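Local coordinates for PAN2-PAN3 deadenylation complex catalytic subunit pan2 (Neurospora crassa, PDB 4CZW), which forms the catalytic subunit of the PAN2-PAN3 complex and probably shortens the poly(A) tails of mRNA by metal-dependent exonucleolytic cleavage to 5'-AMP, at residues A[415-420]-A[426-431]; A[485-490]-A[610-615]; A[491-496]-A[603-608]; A[515-520]-A[524-529]. All coordinates share one frame; numbering follows the deposited sequence.

Interaction 1: A[415-420]-A[426-431]; sequences FRDNNP and YELLDR
The hydroxyl OH of Tyr426 takes a weak hydrogen bond from Asn419 ND2. The bond is 3.2 Å long and bent to 123° at the hydrogen. The amide and ring planes are only 18° apart, and the donor sits oblique to the ring. Asn419 CB lies against the same hydroxyl. The other end of the amide, Asn419 OD1, is bonded to His421 ND1. Two residues back, Asp417 OD1 accepts from the backbone N of Asn419 at 3.2 Å and closes an Asx turn. The donor comes from above the carboxylate plane. Both segments belong to the irregular chain between helix 412-415 and strand 441-451 of the exonuclease domain; this piece of Pan2 also holds a USP-like scaffold domain, predicted inactive. Further along, mainly van der Waals contacts join them. Leu428 CD1 meets Asp417 CB at 3.6 Å, the two side chains crossing at about a right angle. The Phe415 ring has Leu429 O at its edge. Over one face stands Arg431 CG, a CH-pi contact 4.1 Å from the ring centroid. The Arg431 chain then bends about its CG-CD bond (chi3 -50°). This lays a face of the guanidinium on Phe415 CB, with NH1 3.4 Å from that CB.

Interaction 2: A[485-490]-A[610-615]; sequences SREGVA and TALKLY
Leu612 CD2 meets the side chain of Glu487 at two points. It is 3.9 Å from Glu487 CG and 3.9 Å from Glu487 OE2. The two side chains cross obliquely. Leu612 stands on helix 604-623 and points at the turn, with CG opposite the backbone N (chi1 -179°). It is the buried partner, and its side chain also touches Leu547 of strand 545-548. This is the close part of the contact. Next to it the fit is looser: Gly488 N lies 4.4 Å from Leu612 CD2.

Residues 486-489 form a type II beta turn, closed by Val489 N to Arg486 O at 3.1 Å. Gly488 has a positive phi of 105°. A side chain there would run into the carbonyl O of Glu487. The turn lies in the connection between the antiparallel strands 471-481 and 490-496 of the exonuclease sheet, so the contact sets this hairpin end beside the helix.

The outer side is polar. Glu487 is exposed, and its extended chain carries the carboxylate out to the helix, where OE2 makes a salt bridge to Arg616 NE. Gly488 O is hydrogen-bonded to Gln609 NE2. These two helix residues lie before and after Leu612 in sequence.

No hydrogen bond links 485-490 directly to 610-615. The leucine offers only methyl and methine carbon to the turn. Polar pairing of the turn with the helix comes from residues such as Gln609 and Arg616. The leucine contact itself rests on van der Waals packing, not on directed bonds.

Interaction 3: A[491-496]-A[603-608]; sequences FIDDYI and DSIEDA
Asp493, on a strand of the RNase H-like exonuclease sheet, faces Ser604 and Ile605 in the first turn of helix 604-623. The same turn leads to Asp607, which probably binds a catalytic metal together with Asp445, Glu447 and Asp554.

The direct contact is between carboxylate and methyl. Ile605 CD1 lies 3.5 Å from Asp493 OD2 and 3.6 Å from Asp493 CG. The side chains cross at about a right angle. Asp493 CG lies opposite its backbone N (chi1 -170°), and this sends the carboxylate out to the helix.

The polar links are indirect. Asp493 OD1 has a salt bridge to Arg476 NE and a hydrogen bond with Ser478 OG, while OD2 is bonded to Thr425 OG1. Asp493 OD1 and Ser604 OG are 4.2 Å apart, and Ser478 OG bonds to both. Arg476 also reaches the helix start, through NH1 to Asp603 OD1. Its charge probably offsets the nearness of the Asp493 and Asp603 carboxylates. With an alanine in place of Asp493, Arg476 would probably lose one of its carboxylate partners, Thr425 OG1 the oxygen it bonds to and Ser478 one of its two partners.

The helix start is capped by Asp603, whose OD2 accepts weakly from Ile605 N. The straighter bond comes from Glu606 N, 3.1 Å from Asp603 OD2 at 156°, and uses the anti lone pair of that oxygen.

Interaction 4: A[515-520]-A[524-529]; sequences TDLDPI and RNLVSP
Arg524 holds one oxygen of Asp516 with two N-H groups in a salt bridge. NE is 2.5 Å from Asp516 OD1, with a nearly straight angle of 164°. NH2 of Arg524 reaches the same OD1 at 3.1 Å, but this bond is bent and weak. The oxygen lies in the guanidinium plane, at its edge. The donor NE meets it on the anti side, 25° out of the carboxylate plane. The Arg524 chain bends at CB-CG (chi2 -64°), which folds NE back to the acid. The second oxygen, Asp516 OD2, is bonded to Thr513 OG1. A methionine in place of Arg524 would probably leave OD1 of this buried carboxylate without its positive mate.

Backbone groups are satisfied too. Ser522 OG bonds to both Asp516 O and Arg524 N. Asp518 OD2 takes Asn521 N and, weakly, Ile520 N. Asn525 is the centre of an inverse gamma turn, with a weak bond from Leu526 N to Arg524 O.

Leu526 packs on the backbone and side chains of 517-519. Its CD2 lies 3.6 Å from Pro519 CA. Its CD1 is 4.1 Å from Leu517 CD2.

The contact thus closes a short loop from helix 514-517 to strand 525-527. That strand runs parallel to strand 490-496, whose Tyr495 touches Asp516, Arg524 and Leu526. Ser528 then caps the start of helix 529-541.

In the fold
Strand 490-496 is the shared element. Tyr495 O on it accepts from Val527 N at 2.8 Å, which joins interaction 3 to interaction 4. Residues 426-431 of interaction 1 lie along its other end: Leu429 CG is 3.5 Å from Phe491 CD2, and Glu427 N probably bonds to Ala490 O at 2.7 Å. Glu427 OE1 also pairs with Arg486 NH1 of interaction 2. Interactions 2 and 3 both use helix 604-623, with centres 12 Å apart. Interaction 3 lies nearest the probable catalytic metal site: the Ser604 side chain is about 4 Å from those of Asp445 and Glu447. Interaction 1 instead approaches a zinc ion, about 12 Å from the Arg416 side chain.

Interaction 1: A[415-420]-A[426-431]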
loop_
_atom_site.group_PDB
_atom_site.type_symbol
_atom_site.label_atom_id
_atom_site.label_comp_id
_atom_site.label_asym_id
_atom_site.label_seq_id
_atom_site.Cartn_x
_atom_site.Cartn_y
_atom_site.Cartn_z
ATOM N N PHE A 415 -2.155 24.624 4.320
ATOM C CA PHE A 415 -2.429 26.058 4.355
ATOM C C PHE A 415 -3.731 26.438 3.654
ATOM O O PHE A 415 -4.205 27.566 3.786
ATOM C CB PHE A 415 -1.265 26.828 3.724
ATOM C CG PHE A 415 0.084 26.435 4.256
ATOM C CD1 PHE A 415 0.526 26.906 5.481
ATOM C CD2 PHE A 415 0.913 25.598 3.528
ATOM C CE1 PHE A 415 1.768 26.548 5.971
ATOM C CE2 PHE A 415 2.156 25.235 4.013
ATOM C CZ PHE A 415 2.583 25.710 5.236
ATOM N N ARG A 416 -4.309 25.498 2.913
ATOM C CA ARG A 416 -5.510 25.778 2.130
ATOM C C ARG A 416 -6.751 25.914 3.011
ATOM O O ARG A 416 -6.929 25.165 3.971
ATOM C CB ARG A 416 -5.729 24.683 1.083
ATOM C CG ARG A 416 -6.905 24.944 0.152
ATOM C CD ARG A 416 -6.976 23.922 -0.974
ATOM N NE ARG A 416 -5.821 24.004 -1.864
ATOM C CZ ARG A 416 -4.789 23.166 -1.827
ATOM N NH1 ARG A 416 -4.766 22.178 -0.943
ATOM N NH2 ARG A 416 -3.781 23.315 -2.675
ATOM N N ASP A 417 -7.603 26.878 2.673
ATOM C CA ASP A 417 -8.843 27.102 3.408
ATOM C C ASP A 417 -10.061 26.924 2.509
ATOM O O ASP A 417 -10.253 27.674 1.551
ATOM C CB ASP A 417 -8.853 28.501 4.030
ATOM C CG ASP A 417 -10.096 28.761 4.861
ATOM O OD1 ASP A 417 -10.692 27.787 5.366
ATOM O OD2 ASP A 417 -10.475 29.941 5.013
ATOM N N ASN A 418 -10.883 25.928 2.824
ATOM C CA ASN A 418 -12.114 25.679 2.081
ATOM C C ASN A 418 -13.319 25.602 3.010
ATOM O O ASN A 418 -14.333 24.986 2.682
ATOM C CB ASN A 418 -11.997 24.391 1.264
ATOM C CG ASN A 418 -10.931 24.476 0.189
ATOM O OD1 ASN A 418 -10.687 25.542 -0.375
ATOM N ND2 ASN A 418 -10.291 23.349 -0.101
ATOM N N ASN A 419 -13.197 26.234 4.173
ATOM C CA ASN A 419 -14.263 26.234 5.169
ATOM C C ASN A 419 -15.206 27.419 4.979
ATOM O O ASN A 419 -14.804 28.571 5.147
ATOM C CB ASN A 419 -13.666 26.248 6.579
ATOM C CG ASN A 419 -14.711 26.045 7.660
ATOM O OD1 ASN A 419 -15.833 25.618 7.388
ATOM N ND2 ASN A 419 -14.340 26.342 8.900
ATOM N N PRO A 420 -16.469 27.134 4.624
ATOM C CA PRO A 420 -17.483 28.167 4.372
ATOM C C PRO A 420 -17.823 28.991 5.612
ATOM O O PRO A 420 -18.018 30.202 5.506
ATOM C CB PRO A 420 -18.699 27.357 3.908
ATOM C CG PRO A 420 -18.486 25.993 4.469
ATOM C CD PRO A 420 -17.006 25.778 4.424
ATOM N N TYR A 426 -10.220 26.660 14.941
ATOM C CA TYR A 426 -8.811 26.509 14.602
ATOM C C TYR A 426 -8.287 27.721 13.844
ATOM O O TYR A 426 -9.053 28.468 13.236
ATOM C CB TYR A 426 -8.591 25.239 13.772
ATOM C CG TYR A 426 -9.311 25.239 12.440
ATOM C CD1 TYR A 426 -10.623 24.797 12.338
ATOM C CD2 TYR A 426 -8.677 25.676 11.283
ATOM C CE1 TYR A 426 -11.285 24.793 11.124
ATOM C CE2 TYR A 426 -9.331 25.678 10.065
ATOM C CZ TYR A 426 -10.634 25.235 9.992
ATOM O OH TYR A 426 -11.288 25.233 8.780
ATOM N N GLU A 427 -6.972 27.909 13.888
ATOM C CA GLU A 427 -6.318 28.968 13.130
ATOM C C GLU A 427 -5.211 28.371 12.271
ATOM O O GLU A 427 -4.173 27.954 12.787
ATOM C CB GLU A 427 -5.757 30.041 14.065
ATOM C CG GLU A 427 -6.807 30.712 14.936
ATOM C CD GLU A 427 -6.224 31.796 15.823
ATOM O OE1 GLU A 427 -5.064 32.198 15.590
ATOM O OE2 GLU A 427 -6.926 32.244 16.753
ATOM N N LEU A 428 -5.445 28.334 10.962
ATOM C CA LEU A 428 -4.533 27.694 10.016
ATOM C C LEU A 428 -3.107 28.221 10.106
ATOM O O LEU A 428 -2.877 29.361 10.512
ATOM C CB LEU A 428 -5.050 27.870 8.586
ATOM C CG LEU A 428 -6.348 27.146 8.226
ATOM C CD1 LEU A 428 -6.779 27.504 6.815
ATOM C CD2 LEU A 428 -6.176 25.642 8.370
ATOM N N LEU A 429 -2.153 27.377 9.727
ATOM C CA LEU A 429 -0.747 27.755 9.723
ATOM C C LEU A 429 -0.482 28.870 8.723
ATOM O O LEU A 429 -1.009 28.857 7.612
ATOM C CB LEU A 429 0.135 26.548 9.396
ATOM C CG LEU A 429 0.167 25.407 10.412
ATOM C CD1 LEU A 429 0.980 24.240 9.875
ATOM C CD2 LEU A 429 0.728 25.886 11.741
ATOM N N ASP A 430 0.333 29.840 9.124
ATOM C CA ASP A 430 0.745 30.898 8.214
ATOM C C ASP A 430 1.757 30.335 7.223
ATOM O O ASP A 430 2.733 29.697 7.616
ATOM C CB ASP A 430 1.335 32.081 8.981
ATOM C CG ASP A 430 1.614 33.272 8.087
ATOM O OD1 ASP A 430 0.666 34.027 7.789
ATOM O OD2 ASP A 430 2.783 33.456 7.686
ATOM N N ARG A 431 1.512 30.573 5.939
ATOM C CA ARG A 431 2.326 29.997 4.875
ATOM C C ARG A 431 3.765 30.507 4.910
ATOM O O ARG A 431 4.679 29.852 4.405
ATOM C CB ARG A 431 1.697 30.303 3.514
ATOM C CG ARG A 431 2.145 29.384 2.390
ATOM C CD ARG A 431 1.522 29.802 1.067
ATOM N NE ARG A 431 0.077 29.988 1.178
ATOM C CZ ARG A 431 -0.822 29.039 0.934
ATOM N NH1 ARG A 431 -0.429 27.828 0.560
ATOM N NH2 ARG A 431 -2.116 29.302 1.061
#

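Interaction 2: A[485-490]-A[610-615]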
loop_
_atom_site.group_PDB
_atom_site.type_symbol
_atom_site.label_atom_id
_atom_site.label_comp_id
_atom_site.label_asym_id
_atom_site.label_seq_id
_atom_site.Cartn_x
_atom_site.Cartn_y
_atom_site.Cartn_z
ATOM N N SER A 485 4.314 31.688 19.818
ATOM C CA SER A 485 3.421 32.624 20.491
ATOM C C SER A 485 2.008 32.069 20.634
ATOM O O SER A 485 1.341 32.298 21.643
ATOM C CB SER A 485 3.381 33.950 19.734
ATOM O OG SER A 485 2.970 33.753 18.392
ATOM N N ARG A 486 1.552 31.345 19.616
ATOM C CA ARG A 486 0.226 30.743 19.647
ATOM C C ARG A 486 0.299 29.273 20.046
ATOM O O ARG A 486 -0.399 28.431 19.484
ATOM C CB ARG A 486 -0.467 30.891 18.291
ATOM C CG ARG A 486 -1.001 32.289 18.025
ATOM C CD ARG A 486 -1.765 32.352 16.711
ATOM N NE ARG A 486 -0.893 32.152 15.559
ATOM C CZ ARG A 486 -1.314 32.138 14.299
ATOM N NH1 ARG A 486 -2.599 32.309 14.024
ATOM N NH2 ARG A 486 -0.449 31.950 13.311
ATOM N N GLU A 487 1.155 28.974 21.018
ATOM C CA GLU A 487 1.256 27.627 21.562
ATOM C C GLU A 487 -0.052 27.242 22.243
ATOM O O GLU A 487 -0.528 27.949 23.131
ATOM C CB GLU A 487 2.421 27.525 22.549
ATOM C CG GLU A 487 2.558 26.167 23.215
ATOM C CD GLU A 487 3.653 26.141 24.263
ATOM O OE1 GLU A 487 4.296 27.190 24.477
ATOM O OE2 GLU A 487 3.870 25.073 24.872
ATOM N N GLY A 488 -0.633 26.127 21.817
ATOM C CA GLY A 488 -1.903 25.682 22.357
ATOM C C GLY A 488 -3.047 25.916 21.390
ATOM O O GLY A 488 -4.126 25.343 21.541
ATOM N N VAL A 489 -2.808 26.759 20.390
ATOM C CA VAL A 489 -3.825 27.072 19.392
ATOM C C VAL A 489 -3.836 26.032 18.274
ATOM O O VAL A 489 -2.800 25.736 17.677
ATOM C CB VAL A 489 -3.605 28.470 18.782
ATOM C CG1 VAL A 489 -4.693 28.786 17.767
ATOM C CG2 VAL A 489 -3.571 29.524 19.878
ATOM N N ALA A 490 -5.013 25.483 17.996
ATOM C CA ALA A 490 -5.160 24.458 16.969
ATOM C C ALA A 490 -5.053 25.048 15.567
ATOM O O ALA A 490 -5.564 26.135 15.299
ATOM C CB ALA A 490 -6.486 23.733 17.136
ATOM N N THR A 610 -4.000 19.430 26.898
ATOM C CA THR A 610 -3.721 18.819 28.194
ATOM C C THR A 610 -2.411 18.039 28.162
ATOM O O THR A 610 -1.569 18.183 29.050
ATOM C CB THR A 610 -4.858 17.875 28.629
ATOM O OG1 THR A 610 -6.079 18.617 28.751
ATOM C CG2 THR A 610 -4.532 17.221 29.962
ATOM N N ALA A 611 -2.248 17.216 27.131
ATOM C CA ALA A 611 -1.035 16.422 26.961
ATOM C C ALA A 611 0.185 17.319 26.792
ATOM O O ALA A 611 1.267 17.009 27.291
ATOM C CB ALA A 611 -1.178 15.489 25.768
ATOM N N LEU A 612 0.001 18.431 26.087
ATOM C CA LEU A 612 1.076 19.393 25.883
ATOM C C LEU A 612 1.482 20.033 27.208
ATOM O O LEU A 612 2.668 20.221 27.478
ATOM C CB LEU A 612 0.656 20.468 24.881
ATOM C CG LEU A 612 1.711 21.529 24.558
ATOM C CD1 LEU A 612 2.960 20.882 23.981
ATOM C CD2 LEU A 612 1.155 22.577 23.605
ATOM N N LYS A 613 0.489 20.364 28.027
ATOM C CA LYS A 613 0.739 20.916 29.355
ATOM C C LYS A 613 1.484 19.914 30.227
ATOM O O LYS A 613 2.393 20.279 30.974
ATOM C CB LYS A 613 -0.574 21.317 30.032
ATOM C CG LYS A 613 -1.245 22.545 29.439
ATOM C CD LYS A 613 -2.538 22.859 30.174
ATOM C CE LYS A 613 -3.151 24.161 29.689
ATOM N NZ LYS A 613 -4.412 24.479 30.416
ATOM N N LEU A 614 1.091 18.648 30.125
ATOM C CA LEU A 614 1.718 17.580 30.894
ATOM C C LEU A 614 3.181 17.397 30.508
ATOM O O LEU A 614 4.026 17.124 31.360
ATOM C CB LEU A 614 0.957 16.267 30.705
ATOM C CG LEU A 614 -0.403 16.169 31.399
ATOM C CD1 LEU A 614 -1.112 14.887 30.999
ATOM C CD2 LEU A 614 -0.238 16.240 32.908
ATOM N N TYR A 615 3.478 17.547 29.221
ATOM C CA TYR A 615 4.850 17.420 28.746
ATOM C C TYR A 615 5.707 18.587 29.225
ATOM O O TYR A 615 6.890 18.416 29.519
ATOM C CB TYR A 615 4.899 17.331 27.221
ATOM C CG TYR A 615 6.310 17.317 26.677
ATOM C CD1 TYR A 615 7.104 16.181 26.785
ATOM C CD2 TYR A 615 6.854 18.440 26.066
ATOM C CE1 TYR A 615 8.397 16.164 26.297
ATOM C CE2 TYR A 615 8.146 18.431 25.574
ATOM C CZ TYR A 615 8.912 17.290 25.692
ATOM O OH TYR A 615 10.199 17.276 25.205
#

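Interaction 3: A[491-496]-A[603-608]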
loop_
_atom_site.group_PDB
_atom_site.type_symbol
_atom_site.label_atom_id
_atom_site.label_comp_id
_atom_site.label_asym_id
_atom_site.label_seq_id
_atom_site.Cartn_x
_atom_site.Cartn_y
_atom_site.Cartn_z
ATOM N N PHE A 491 -4.381 24.326 14.676
ATOM C CA PHE A 491 -4.305 24.725 13.275
ATOM C C PHE A 491 -4.981 23.677 12.397
ATOM O O PHE A 491 -5.168 23.881 11.198
ATOM C CB PHE A 491 -2.851 24.947 12.843
ATOM C CG PHE A 491 -1.982 23.723 12.950
ATOM C CD1 PHE A 491 -1.349 23.405 14.140
ATOM C CD2 PHE A 491 -1.781 22.906 11.851
ATOM C CE1 PHE A 491 -0.543 22.286 14.233
ATOM C CE2 PHE A 491 -0.977 21.787 11.938
ATOM C CZ PHE A 491 -0.356 21.478 13.130
ATOM N N ILE A 492 -5.344 22.554 13.008
ATOM C CA ILE A 492 -6.138 21.529 12.343
ATOM C C ILE A 492 -7.234 21.030 13.276
ATOM O O ILE A 492 -6.956 20.577 14.385
ATOM C CB ILE A 492 -5.286 20.325 11.893
ATOM C CG1 ILE A 492 -4.292 20.738 10.808
ATOM C CG2 ILE A 492 -6.178 19.209 11.371
ATOM C CD1 ILE A 492 -3.415 19.602 10.326
ATOM N N ASP A 493 -8.480 21.126 12.827
ATOM C CA ASP A 493 -9.607 20.573 13.568
ATOM C C ASP A 493 -10.645 20.050 12.585
ATOM O O ASP A 493 -11.744 20.594 12.472
ATOM C CB ASP A 493 -10.221 21.619 14.501
ATOM C CG ASP A 493 -11.239 21.023 15.456
ATOM O OD1 ASP A 493 -11.116 19.825 15.789
ATOM O OD2 ASP A 493 -12.163 21.752 15.874
ATOM N N ASP A 494 -10.282 18.990 11.873
ATOM C CA ASP A 494 -11.123 18.453 10.812
ATOM C C ASP A 494 -12.108 17.404 11.313
ATOM O O ASP A 494 -11.740 16.489 12.050
ATOM C CB ASP A 494 -10.258 17.848 9.706
ATOM C CG ASP A 494 -9.360 18.870 9.041
ATOM O OD1 ASP A 494 -9.710 20.068 9.057
ATOM O OD2 ASP A 494 -8.307 18.474 8.501
ATOM N N TYR A 495 -13.364 17.552 10.908
ATOM C CA TYR A 495 -14.362 16.511 11.099
ATOM C C TYR A 495 -14.463 15.709 9.808
ATOM O O TYR A 495 -14.327 16.264 8.716
ATOM C CB TYR A 495 -15.715 17.109 11.487
ATOM C CG TYR A 495 -15.787 17.598 12.918
ATOM C CD1 TYR A 495 -15.029 18.682 13.342
ATOM C CD2 TYR A 495 -16.620 16.981 13.842
ATOM C CE1 TYR A 495 -15.097 19.136 14.645
ATOM C CE2 TYR A 495 -16.693 17.427 15.148
ATOM C CZ TYR A 495 -15.930 18.505 15.543
ATOM O OH TYR A 495 -15.998 18.953 16.843
ATOM N N ILE A 496 -14.695 14.407 9.927
ATOM C CA ILE A 496 -14.618 13.525 8.768
ATOM C C ILE A 496 -15.983 13.171 8.192
ATOM O O ILE A 496 -16.836 12.617 8.885
ATOM C CB ILE A 496 -13.885 12.217 9.115
ATOM C CG1 ILE A 496 -12.551 12.523 9.800
ATOM C CG2 ILE A 496 -13.677 11.373 7.866
ATOM C CD1 ILE A 496 -11.652 13.428 8.995
ATOM N N ASP A 603 -13.181 16.656 24.352
ATOM C CA ASP A 603 -12.864 17.468 23.185
ATOM C C ASP A 603 -11.408 17.236 22.788
ATOM O O ASP A 603 -10.507 17.344 23.621
ATOM C CB ASP A 603 -13.120 18.949 23.469
ATOM C CG ASP A 603 -12.838 19.832 22.270
ATOM O OD1 ASP A 603 -13.762 20.052 21.458
ATOM O OD2 ASP A 603 -11.691 20.308 22.142
ATOM N N SER A 604 -11.185 16.916 21.517
ATOM C CA SER A 604 -9.863 16.519 21.045
ATOM C C SER A 604 -8.834 17.648 21.116
ATOM O O SER A 604 -7.640 17.394 21.264
ATOM C CB SER A 604 -9.953 15.988 19.613
ATOM O OG SER A 604 -10.592 16.924 18.763
ATOM N N ILE A 605 -9.296 18.891 21.009
ATOM C CA ILE A 605 -8.400 20.037 21.118
ATOM C C ILE A 605 -7.940 20.213 22.564
ATOM O O ILE A 605 -6.757 20.435 22.827
ATOM C CB ILE A 605 -9.068 21.337 20.627
ATOM C CG1 ILE A 605 -9.432 21.225 19.146
ATOM C CG2 ILE A 605 -8.154 22.532 20.857
ATOM C CD1 ILE A 605 -10.050 22.481 18.572
ATOM N N GLU A 606 -8.883 20.104 23.495
ATOM C CA GLU A 606 -8.580 20.223 24.919
ATOM C C GLU A 606 -7.630 19.123 25.383
ATOM O O GLU A 606 -6.654 19.391 26.085
ATOM C CB GLU A 606 -9.866 20.181 25.748
ATOM C CG GLU A 606 -10.792 21.368 25.536
ATOM C CD GLU A 606 -12.025 21.302 26.417
ATOM O OE1 GLU A 606 -12.169 20.313 27.166
ATOM O OE2 GLU A 606 -12.848 22.239 26.362
ATOM N N ASP A 607 -7.922 17.887 24.987
ATOM C CA ASP A 607 -7.098 16.743 25.363
ATOM C C ASP A 607 -5.695 16.844 24.773
ATOM O O ASP A 607 -4.731 16.345 25.353
ATOM C CB ASP A 607 -7.760 15.438 24.917
ATOM C CG ASP A 607 -8.992 15.098 25.734
ATOM O OD1 ASP A 607 -9.554 16.009 26.378
ATOM O OD2 ASP A 607 -9.400 13.918 25.731
ATOM N N ALA A 608 -5.585 17.491 23.617
ATOM C CA ALA A 608 -4.288 17.718 22.993
ATOM C C ALA A 608 -3.508 18.764 23.778
ATOM O O ALA A 608 -2.308 18.615 24.011
ATOM C CB ALA A 608 -4.457 18.150 21.546
#

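Interaction 4: A[515-520]-A[524-529]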
loop_
_atom_site.group_PDB
_atom_site.type_symbol
_atom_site.label_atom_id
_atom_site.label_comp_id
_atom_site.label_asym_id
_atom_site.label_seq_id
_atom_site.Cartn_x
_atom_site.Cartn_y
_atom_site.Cartn_z
ATOM N N THR A 515 -24.964 15.801 13.556
ATOM C CA THR A 515 -24.964 17.096 12.888
ATOM C C THR A 515 -23.552 17.493 12.463
ATOM O O THR A 515 -23.352 18.034 11.375
ATOM C CB THR A 515 -25.555 18.194 13.796
ATOM O OG1 THR A 515 -26.897 17.843 14.159
ATOM C CG2 THR A 515 -25.562 19.540 13.084
ATOM N N ASP A 516 -22.576 17.206 13.321
ATOM C CA ASP A 516 -21.181 17.542 13.047
ATOM C C ASP A 516 -20.656 16.850 11.791
ATOM O O ASP A 516 -19.775 17.372 11.108
ATOM C CB ASP A 516 -20.296 17.176 14.241
ATOM C CG ASP A 516 -20.685 17.913 15.507
ATOM O OD1 ASP A 516 -20.443 19.135 15.583
ATOM O OD2 ASP A 516 -21.225 17.267 16.430
ATOM N N LEU A 517 -21.200 15.675 11.493
ATOM C CA LEU A 517 -20.746 14.895 10.347
ATOM C C LEU A 517 -21.709 14.999 9.165
ATOM O O LEU A 517 -21.438 14.471 8.088
ATOM C CB LEU A 517 -20.560 13.429 10.743
ATOM C CG LEU A 517 -19.612 13.165 11.914
ATOM C CD1 LEU A 517 -19.465 11.670 12.163
ATOM C CD2 LEU A 517 -18.256 13.810 11.669
ATOM N N ASP A 518 -22.832 15.680 9.373
ATOM C CA ASP A 518 -23.816 15.877 8.312
ATOM C C ASP A 518 -23.427 17.053 7.421
ATOM O O ASP A 518 -23.415 18.196 7.872
ATOM C CB ASP A 518 -25.208 16.102 8.905
ATOM C CG ASP A 518 -26.276 16.267 7.840
ATOM O OD1 ASP A 518 -26.855 15.245 7.416
ATOM O OD2 ASP A 518 -26.535 17.417 7.429
ATOM N N PRO A 519 -23.121 16.770 6.145
ATOM C CA PRO A 519 -22.605 17.749 5.178
ATOM C C PRO A 519 -23.510 18.965 4.982
ATOM O O PRO A 519 -23.030 20.024 4.579
ATOM C CB PRO A 519 -22.511 16.942 3.879
ATOM C CG PRO A 519 -22.433 15.522 4.314
ATOM C CD PRO A 519 -23.277 15.435 5.543
ATOM N N ILE A 520 -24.798 18.810 5.263
ATOM C CA ILE A 520 -25.759 19.884 5.049
ATOM C C ILE A 520 -25.833 20.842 6.238
ATOM O O ILE A 520 -25.925 22.057 6.061
ATOM C CB ILE A 520 -27.169 19.321 4.771
ATOM C CG1 ILE A 520 -27.132 18.347 3.589
ATOM C CG2 ILE A 520 -28.159 20.445 4.503
ATOM C CD1 ILE A 520 -28.479 17.746 3.253
ATOM N N ARG A 524 -18.862 22.548 11.244
ATOM C CA ARG A 524 -17.453 22.200 11.354
ATOM C C ARG A 524 -16.748 22.275 10.007
ATOM O O ARG A 524 -17.382 22.478 8.972
ATOM C CB ARG A 524 -17.299 20.794 11.931
ATOM C CG ARG A 524 -18.221 20.486 13.099
ATOM C CD ARG A 524 -17.924 21.370 14.294
ATOM N NE ARG A 524 -18.757 21.023 15.441
ATOM C CZ ARG A 524 -18.693 21.631 16.621
ATOM N NH1 ARG A 524 -17.831 22.620 16.813
ATOM N NH2 ARG A 524 -19.488 21.249 17.610
ATOM N N ASN A 525 -15.430 22.105 10.029
ATOM C CA ASN A 525 -14.665 21.977 8.798
ATOM C C ASN A 525 -14.721 20.536 8.312
ATOM O O ASN A 525 -13.725 19.813 8.355
ATOM C CB ASN A 525 -13.214 22.416 9.009
ATOM C CG ASN A 525 -12.434 22.496 7.710
ATOM O OD1 ASN A 525 -13.002 22.738 6.645
ATOM N ND2 ASN A 525 -11.125 22.285 7.792
ATOM N N LEU A 526 -15.900 20.120 7.862
ATOM C CA LEU A 526 -16.122 18.743 7.437
ATOM C C LEU A 526 -15.407 18.447 6.123
ATOM O O LEU A 526 -15.669 19.089 5.106
ATOM C CB LEU A 526 -17.620 18.464 7.299
ATOM C CG LEU A 526 -18.029 16.996 7.171
ATOM C CD1 LEU A 526 -17.663 16.231 8.430
ATOM C CD2 LEU A 526 -19.515 16.882 6.890
ATOM N N VAL A 527 -14.502 17.475 6.152
ATOM C CA VAL A 527 -13.713 17.128 4.975
ATOM C C VAL A 527 -13.746 15.630 4.692
ATOM O O VAL A 527 -14.238 14.844 5.503
ATOM C CB VAL A 527 -12.245 17.570 5.131
ATOM C CG1 VAL A 527 -12.151 19.083 5.261
ATOM C CG2 VAL A 527 -11.610 16.885 6.331
ATOM N N SER A 528 -13.221 15.244 3.535
ATOM C CA SER A 528 -13.126 13.838 3.162
ATOM C C SER A 528 -12.010 13.163 3.959
ATOM O O SER A 528 -11.066 13.830 4.380
ATOM C CB SER A 528 -12.879 13.699 1.657
ATOM O OG SER A 528 -11.574 14.125 1.311
ATOM N N PRO A 529 -12.125 11.841 4.179
ATOM C CA PRO A 529 -11.136 11.078 4.953
ATOM C C PRO A 529 -9.699 11.256 4.464
ATOM O O PRO A 529 -8.794 11.453 5.275
ATOM C CB PRO A 529 -11.591 9.629 4.759
ATOM C CG PRO A 529 -13.057 9.732 4.551
ATOM C CD PRO A 529 -13.269 11.002 3.777
#